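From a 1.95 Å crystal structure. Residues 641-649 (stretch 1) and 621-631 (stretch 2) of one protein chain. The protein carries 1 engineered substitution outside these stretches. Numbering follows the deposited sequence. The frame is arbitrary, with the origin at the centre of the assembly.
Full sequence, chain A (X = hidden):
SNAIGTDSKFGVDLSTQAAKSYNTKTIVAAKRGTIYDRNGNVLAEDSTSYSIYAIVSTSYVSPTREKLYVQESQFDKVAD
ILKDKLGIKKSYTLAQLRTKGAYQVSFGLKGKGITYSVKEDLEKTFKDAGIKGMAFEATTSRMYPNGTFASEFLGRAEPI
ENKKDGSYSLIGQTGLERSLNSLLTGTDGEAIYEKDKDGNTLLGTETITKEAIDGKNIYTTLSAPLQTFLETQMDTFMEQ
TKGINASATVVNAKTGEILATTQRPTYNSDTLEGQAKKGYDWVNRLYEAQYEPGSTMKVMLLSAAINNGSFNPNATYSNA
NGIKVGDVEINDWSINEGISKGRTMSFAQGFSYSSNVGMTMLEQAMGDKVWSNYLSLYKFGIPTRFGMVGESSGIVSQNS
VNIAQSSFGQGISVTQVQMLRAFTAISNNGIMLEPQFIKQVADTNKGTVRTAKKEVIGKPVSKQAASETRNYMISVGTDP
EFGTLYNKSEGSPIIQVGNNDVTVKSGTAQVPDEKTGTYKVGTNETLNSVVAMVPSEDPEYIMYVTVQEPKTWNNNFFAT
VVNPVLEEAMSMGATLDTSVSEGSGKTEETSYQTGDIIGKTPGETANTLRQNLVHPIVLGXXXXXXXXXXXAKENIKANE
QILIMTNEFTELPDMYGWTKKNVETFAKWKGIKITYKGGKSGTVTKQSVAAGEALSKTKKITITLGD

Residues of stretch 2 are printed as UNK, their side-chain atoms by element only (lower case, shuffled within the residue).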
ATOM      1  N   GLN A 641      19.104  -9.057  -0.808  1.00 23.30           N
ATOM      2  CA  GLN A 641      18.578  -9.634   0.408  1.00 23.54           C
ATOM      3  C   GLN A 641      19.613  -9.492   1.513  1.00 23.70           C
ATOM      4  O   GLN A 641      20.753  -9.907   1.348  1.00 25.94           O
ATOM      5  CB  GLN A 641      18.289 -11.103   0.166  1.00 22.92           C
ATOM      6  CG  GLN A 641      17.587 -11.835   1.296  1.00 22.60           C
ATOM      7  CD  GLN A 641      17.555 -13.324   1.009  1.00 23.61           C
ATOM      8  OE1 GLN A 641      18.550 -14.023   1.217  1.00 23.47           O
ATOM      9  NE2 GLN A 641      16.423 -13.809   0.488  1.00 22.56           N
ATOM     10  N   ILE A 642      19.211  -8.930   2.645  1.00 23.96           N
ATOM     11  CA  ILE A 642      20.117  -8.757   3.770  1.00 24.50           C
ATOM     12  C   ILE A 642      19.470  -9.273   5.047  1.00 24.12           C
ATOM     13  O   ILE A 642      18.236  -9.385   5.128  1.00 23.78           O
ATOM     14  CB  ILE A 642      20.546  -7.279   3.951  1.00 25.64           C
ATOM     15  CG1 ILE A 642      19.379  -6.410   4.428  1.00 26.15           C
ATOM     16  CG2 ILE A 642      21.180  -6.748   2.659  1.00 25.02           C
ATOM     17  CD1 ILE A 642      19.814  -5.063   4.956  1.00 27.80           C
ATOM     18  N   LEU A 643      20.304  -9.584   6.038  1.00 24.20           N
ATOM     19  CA  LEU A 643      19.820 -10.058   7.333  1.00 24.09           C
ATOM     20  C   LEU A 643      19.942  -8.966   8.386  1.00 23.81           C
ATOM     21  O   LEU A 643      20.963  -8.289   8.454  1.00 25.01           O
ATOM     22  CB  LEU A 643      20.630 -11.235   7.822  1.00 24.79           C
ATOM     23  CG  LEU A 643      20.714 -12.493   6.978  1.00 25.30           C
ATOM     24  CD1 LEU A 643      21.614 -13.488   7.701  1.00 26.23           C
ATOM     25  CD2 LEU A 643      19.327 -13.069   6.724  1.00 25.76           C
ATOM     26  N   ILE A 644      18.900  -8.815   9.193  1.00 24.14           N
ATOM     27  CA  ILE A 644      18.872  -7.894  10.328  1.00 25.91           C
ATOM     28  C   ILE A 644      18.606  -8.800  11.523  1.00 27.12           C
ATOM     29  O   ILE A 644      17.500  -9.342  11.665  1.00 26.00           O
ATOM     30  CB  ILE A 644      17.758  -6.836  10.203  1.00 25.99           C
ATOM     31  CG1 ILE A 644      17.996  -5.925   8.999  1.00 26.78           C
ATOM     32  CG2 ILE A 644      17.666  -5.975  11.461  1.00 26.96           C
ATOM     33  CD1 ILE A 644      16.817  -5.010   8.706  1.00 27.67           C
ATOM     34  N   MET A 645      19.620  -9.010  12.360  1.00 28.22           N
ATOM     35  CA  MET A 645      19.435  -9.849  13.549  1.00 30.07           C
ATOM     36  C   MET A 645      19.050  -8.970  14.719  1.00 30.06           C
ATOM     37  O   MET A 645      19.796  -8.076  15.084  1.00 30.42           O
ATOM     38  CB  MET A 645      20.688 -10.633  13.902  1.00 31.75           C
ATOM     39  CG  MET A 645      20.452 -11.728  14.952  1.00 33.70           C
ATOM     40  SD  MET A 645      21.987 -12.570  15.376  1.00 38.11           S
ATOM     41  CE  MET A 645      22.752 -11.356  16.442  1.00 39.03           C
ATOM     42  N   THR A 646      17.893  -9.240  15.313  1.00 29.96           N
ATOM     43  CA  THR A 646      17.437  -8.445  16.446  1.00 31.07           C
ATOM     44  C   THR A 646      18.093  -8.967  17.708  1.00 32.77           C
ATOM     45  O   THR A 646      18.768 -10.001  17.687  1.00 31.19           O
ATOM     46  CB  THR A 646      15.917  -8.520  16.640  1.00 30.88           C
ATOM     47  OG1 THR A 646      15.556  -9.829  17.102  1.00 31.70           O
ATOM     48  CG2 THR A 646      15.198  -8.195  15.344  1.00 30.63           C
ATOM     49  N   ASN A 647      17.855  -8.269  18.815  1.00 34.52           N
ATOM     50  CA  ASN A 647      18.432  -8.670  20.094  1.00 37.07           C
ATOM     51  C   ASN A 647      17.698  -9.835  20.783  1.00 38.33           C
ATOM     52  O   ASN A 647      18.099 -10.242  21.857  1.00 37.99           O
ATOM     53  CB  ASN A 647      18.589  -7.477  21.051  1.00 38.03           C
ATOM     54  CG  ASN A 647      17.273  -6.858  21.453  1.00 38.57           C
ATOM     55  OD1 ASN A 647      16.297  -6.864  20.698  1.00 38.32           O
ATOM     56  ND2 ASN A 647      17.256  -6.267  22.630  1.00 39.68           N
ATOM     57  N   GLU A 648      16.629 -10.359  20.182  1.00 39.06           N
ATOM     58  CA  GLU A 648      15.943 -11.533  20.749  1.00 41.25           C
ATOM     59  C   GLU A 648      15.647 -12.516  19.623  1.00 38.16           C
ATOM     60  O   GLU A 648      14.615 -12.433  18.957  1.00 36.84           O
ATOM     61  CB  GLU A 648      14.681 -11.152  21.508  1.00 44.46           C
ATOM     62  CG  GLU A 648      14.040 -12.358  22.177  1.00 49.86           C
ATOM     63  CD  GLU A 648      12.849 -12.010  23.039  1.00 54.07           C
ATOM     64  OE1 GLU A 648      12.444 -10.825  23.056  1.00 59.36           O
ATOM     65  OE2 GLU A 648      12.312 -12.934  23.690  1.00 59.15           O
ATOM     66  N   PHE A 649      16.562 -13.460  19.446  1.00 36.40           N
ATOM     67  CA  PHE A 649      16.515 -14.413  18.336  1.00 35.44           C
ATOM     68  C   PHE A 649      16.904 -15.795  18.852  1.00 35.31           C
ATOM     69  O   PHE A 649      18.082 -16.061  19.099  1.00 37.39           O
ATOM     70  CB  PHE A 649      17.451 -13.896  17.220  1.00 33.77           C
ATOM     71  CG  PHE A 649      17.592 -14.817  16.031  1.00 31.61           C
ATOM     72  CD1 PHE A 649      16.477 -15.371  15.419  1.00 30.40           C
ATOM     73  CD2 PHE A 649      18.842 -15.067  15.487  1.00 30.91           C
ATOM     74  CE1 PHE A 649      16.607 -16.198  14.312  1.00 30.11           C
ATOM     75  CE2 PHE A 649      18.980 -15.887  14.373  1.00 30.58           C
ATOM     76  CZ  PHE A 649      17.862 -16.455  13.785  1.00 29.84           C
ATOM     77  N   UNK A 621      12.518 -11.488  17.419  1.00 34.64           N
ATOM     78  CA  UNK A 621      11.427 -10.628  17.874  1.00 35.77           C
ATOM     79  C   UNK A 621      11.820  -9.446  18.742  1.00 35.45           C
ATOM     80  O   UNK A 621      10.949  -8.756  19.243  1.00 35.65           O
ATOM     81  c   UNK A 621       9.794 -12.522  17.745  1.00 39.60           C
ATOM     82  c   UNK A 621      11.044 -12.142  19.880  1.00 40.80           C
ATOM     83  c   UNK A 621      10.402 -11.474  18.661  1.00 38.29           C
ATOM     84  N   UNK A 622      13.121  -9.229  18.939  1.00 35.67           N
ATOM     85  CA  UNK A 622      13.595  -8.114  19.762  1.00 34.84           C
ATOM     86  C   UNK A 622      13.325  -6.752  19.141  1.00 33.69           C
ATOM     87  O   UNK A 622      13.175  -6.633  17.915  1.00 32.28           O
ATOM     88  N   UNK A 623      13.271  -5.724  19.989  1.00 33.76           N
ATOM     89  CA  UNK A 623      13.023  -4.362  19.527  1.00 33.79           C
ATOM     90  C   UNK A 623      14.295  -3.567  19.161  1.00 33.32           C
ATOM     91  O   UNK A 623      14.213  -2.374  18.914  1.00 32.12           O
ATOM     92  n   UNK A 623      12.126  -2.724  22.775  1.00 39.52           N
ATOM     93  c   UNK A 623      12.162  -3.574  20.526  1.00 35.32           C
ATOM     94  c   UNK A 623      12.825  -3.386  21.869  1.00 37.57           C
ATOM     95  o   UNK A 623      13.949  -3.817  22.091  1.00 39.43           O
ATOM     96  N   UNK A 624      15.447  -4.226  19.092  1.00 32.62           N
ATOM     97  CA  UNK A 624      16.692  -3.536  18.740  1.00 33.96           C
ATOM     98  C   UNK A 624      17.465  -4.328  17.713  1.00 32.54           C
ATOM     99  O   UNK A 624      17.516  -5.558  17.787  1.00 30.33           O
ATOM    100  c   UNK A 624      17.628  -3.393  19.949  1.00 36.31           C
ATOM    101  c   UNK A 624      16.708  -1.268  20.973  1.00 41.28           C
ATOM    102  c   UNK A 624      16.212  -0.635  22.271  1.00 45.18           C
ATOM    103  c   UNK A 624      17.065  -2.723  21.195  1.00 39.87           C
ATOM    104  n   UNK A 624      15.636   0.719  22.043  1.00 47.01           N
ATOM    105  N   UNK A 625      18.098  -3.613  16.784  1.00 30.93           N
ATOM    106  CA  UNK A 625      19.001  -4.244  15.827  1.00 30.88           C
ATOM    107  C   UNK A 625      20.356  -4.507  16.516  1.00 32.26           C
ATOM    108  O   UNK A 625      20.994  -3.570  17.011  1.00 32.46           O
ATOM    109  c   UNK A 625      17.905  -2.462  12.576  1.00 28.88           C
ATOM    110  c   UNK A 625      19.199  -3.361  14.590  1.00 29.68           C
ATOM    111  c   UNK A 625      20.349  -3.884  13.726  1.00 29.77           C
ATOM    112  c   UNK A 625      17.890  -3.333  13.813  1.00 28.92           C
ATOM    113  N   UNK A 626      20.778  -5.770  16.539  1.00 32.66           N
ATOM    114  CA  UNK A 626      22.052  -6.165  17.129  1.00 36.14           C
ATOM    115  C   UNK A 626      23.135  -6.354  16.059  1.00 35.01           C
ATOM    116  O   UNK A 626      24.278  -5.944  16.259  1.00 35.25           O
ATOM    117  o   UNK A 626      21.869  -9.123  20.254  1.00 53.05           O
ATOM    118  c   UNK A 626      23.136  -7.898  18.644  1.00 44.50           C
ATOM    119  c   UNK A 626      21.876  -7.435  17.950  1.00 39.60           C
ATOM    120  o   UNK A 626      23.729 -10.025  19.508  1.00 56.53           O
ATOM    121  c   UNK A 626      22.891  -9.100  19.531  1.00 49.86           C
ATOM    122  N   UNK A 627      22.791  -6.998  14.945  1.00 32.55           N
ATOM    123  CA  UNK A 627      23.743  -7.188  13.844  1.00 32.30           C
ATOM    124  C   UNK A 627      23.051  -7.091  12.508  1.00 30.48           C
ATOM    125  O   UNK A 627      21.832  -7.354  12.403  1.00 29.15           O
ATOM    126  c   UNK A 627      26.840 -10.248  16.366  1.00 40.83           C
ATOM    127  c   UNK A 627      24.432  -8.548  13.921  1.00 33.87           C
ATOM    128  c   UNK A 627      26.022 -10.073  15.096  1.00 38.27           C
ATOM    129  c   UNK A 627      25.385  -8.699  15.078  1.00 36.99           C
ATOM    130  n   UNK A 627      27.390 -11.620  16.469  1.00 42.98           N
ATOM    131  N   UNK A 628      23.829  -6.728  11.490  1.00 28.63           N
ATOM    132  CA  UNK A 628      23.324  -6.627  10.116  1.00 28.51           C
ATOM    133  C   UNK A 628      24.351  -7.290   9.203  1.00 28.61           C
ATOM    134  O   UNK A 628      25.567  -7.153   9.439  1.00 28.05           O
ATOM    135  c   UNK A 628      23.088  -5.159   9.704  1.00 29.00           C
ATOM    136  c   UNK A 628      22.253  -4.436  10.761  1.00 30.60           C
ATOM    137  c   UNK A 628      22.387  -5.079   8.355  1.00 28.78           C
ATOM    138  N   UNK A 629      23.879  -7.977   8.156  1.00 26.87           N
ATOM    139  CA  UNK A 629      24.775  -8.733   7.250  1.00 27.72           C
ATOM    140  C   UNK A 629      25.598  -7.876   6.273  1.00 29.61           C
ATOM    141  O   UNK A 629      26.439  -8.411   5.551  1.00 30.19           O
ATOM    142  o   UNK A 629      23.096  -9.170   5.546  1.00 25.13           O
ATOM    143  c   UNK A 629      23.991  -9.775   6.458  1.00 27.10           C
ATOM    144  N   UNK A 630      25.321  -6.578   6.236  1.00 28.83           N
ATOM    145  CA  UNK A 630      26.052  -5.613   5.428  1.00 29.76           C
ATOM    146  C   UNK A 630      26.411  -4.438   6.341  1.00 30.88           C
ATOM    147  O   UNK A 630      25.695  -4.140   7.316  1.00 29.96           O
ATOM    148  c   UNK A 630      24.975  -6.270   3.234  1.00 28.49           C
ATOM    149  c   UNK A 630      23.942  -4.441   4.617  1.00 30.01           C
ATOM    150  c   UNK A 630      25.246  -5.117   4.202  1.00 29.44           C
ATOM    151  N   UNK A 631      27.504  -3.768   6.005  1.00 31.08           N
ATOM    152  CA  UNK A 631      28.007  -2.648   6.792  1.00 33.22           C
ATOM    153  C   UNK A 631      27.288  -1.327   6.472  1.00 32.00           C
ATOM    154  O   UNK A 631      26.636  -1.193   5.442  1.00 30.10           O
ATOM    155  o   UNK A 631      29.863  -4.477   7.894  1.00 39.30           O
ATOM    156  c   UNK A 631      30.307  -3.748   6.971  1.00 38.58           C
ATOM    157  o   UNK A 631      31.391  -3.972   6.387  1.00 40.25           O
ATOM    158  c   UNK A 631      29.515  -2.504   6.556  1.00 35.86           C
TER
HETATM  159  O   HOH W   1      20.309 -11.714  19.144  1.00 42.91           O
HETATM  160  O   HOH W   2      23.640  -9.954   3.123  1.00 25.60           O

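Position 621 carries three side-chain carbons, one bearing the other two. A carbon branch lies 3.6 Å from CD of Glu-648, and the backbone N donates to Glu-648 O at 2.8 Å. The fork at the first carbon, without a longer arm, identifies Val-621.

Position 622 has no side-chain atoms. Its N donates to Thr-646 OG1 at 3.1 Å, and its CA lies 3.1 Å from Asn-647 OD1. An ideal CB here would fall 2.0 Å from Asn-647 OD1 and 2.6 Å from Glu-648 N, both clashes, so the close approach depends on Gly-622.

At 623 two carbons end in one oxygen and one nitrogen, a carboxamide that barely meets stretch 1: Asn-623.

Position 624 has four carbons in a row ending in nitrogen. The side chain starts out sideways and its end leads away, while the backbone pairs with Asn-647: its N donates to Asn-647 OD1 at 3.2 Å, and its O accepts from Asn-647 N at 2.9 Å. This is Lys-624.

Position 625 holds four carbons, forked at the first, with one arm two carbons long. The first carbon of that arm packs 3.5 Å from Ile-644 CG2. The residue is Ile-625.

At 626 three carbons end in two oxygens. One oxygen approaches Met-645 CE; the other accepts from water 1, which also donates to Thr-646 O. The carboxylate on a two-carbon stem is Glu-626.

Position 627 again shows four carbons in a row ending in nitrogen. It shares a face of the sheet with Met-645, whose CE lies 3.8 Å from the third carbon of the row, but its end leads away: Lys-627.

Position 628 has one carbon carrying two others, on the same face as Ile-644, with one of the two branch carbons 4.3 Å from Ile-642 CD1. It is Val-628.

At 629 one carbon bears one oxygen. The oxygen accepts from Leu-643 N at 2.9 Å, nearly linearly, and marks Ser-629.

Position 630 is a carbon with two branches, and one of the two branch carbons lies 3.9 Å from Ile-642 CG2: Val-630. Position 631, two carbons with two terminal oxygens, makes no contact: Asp-631.

The contact is an antiparallel pairing interrupted by a bulge. Lys-627 O accepts from Met-645 N at 2.8 Å, whereas Met-645 O accepts from both Glu-626 N at 2.9 Å and Lys-627 N at 3.2 Å; the register then shifts by one, placing Thr-646 beside Ile-625. Side chains extend the pairing at both ends: Ser-629 OG accepts a hydrogen bond from Leu-643 N, while Thr-646 OG1 and Asn-647 OD1 receive backbone donors from the loop preceding the strand.

Stretch 2, residues 621-631: VGNKIEKVSVD
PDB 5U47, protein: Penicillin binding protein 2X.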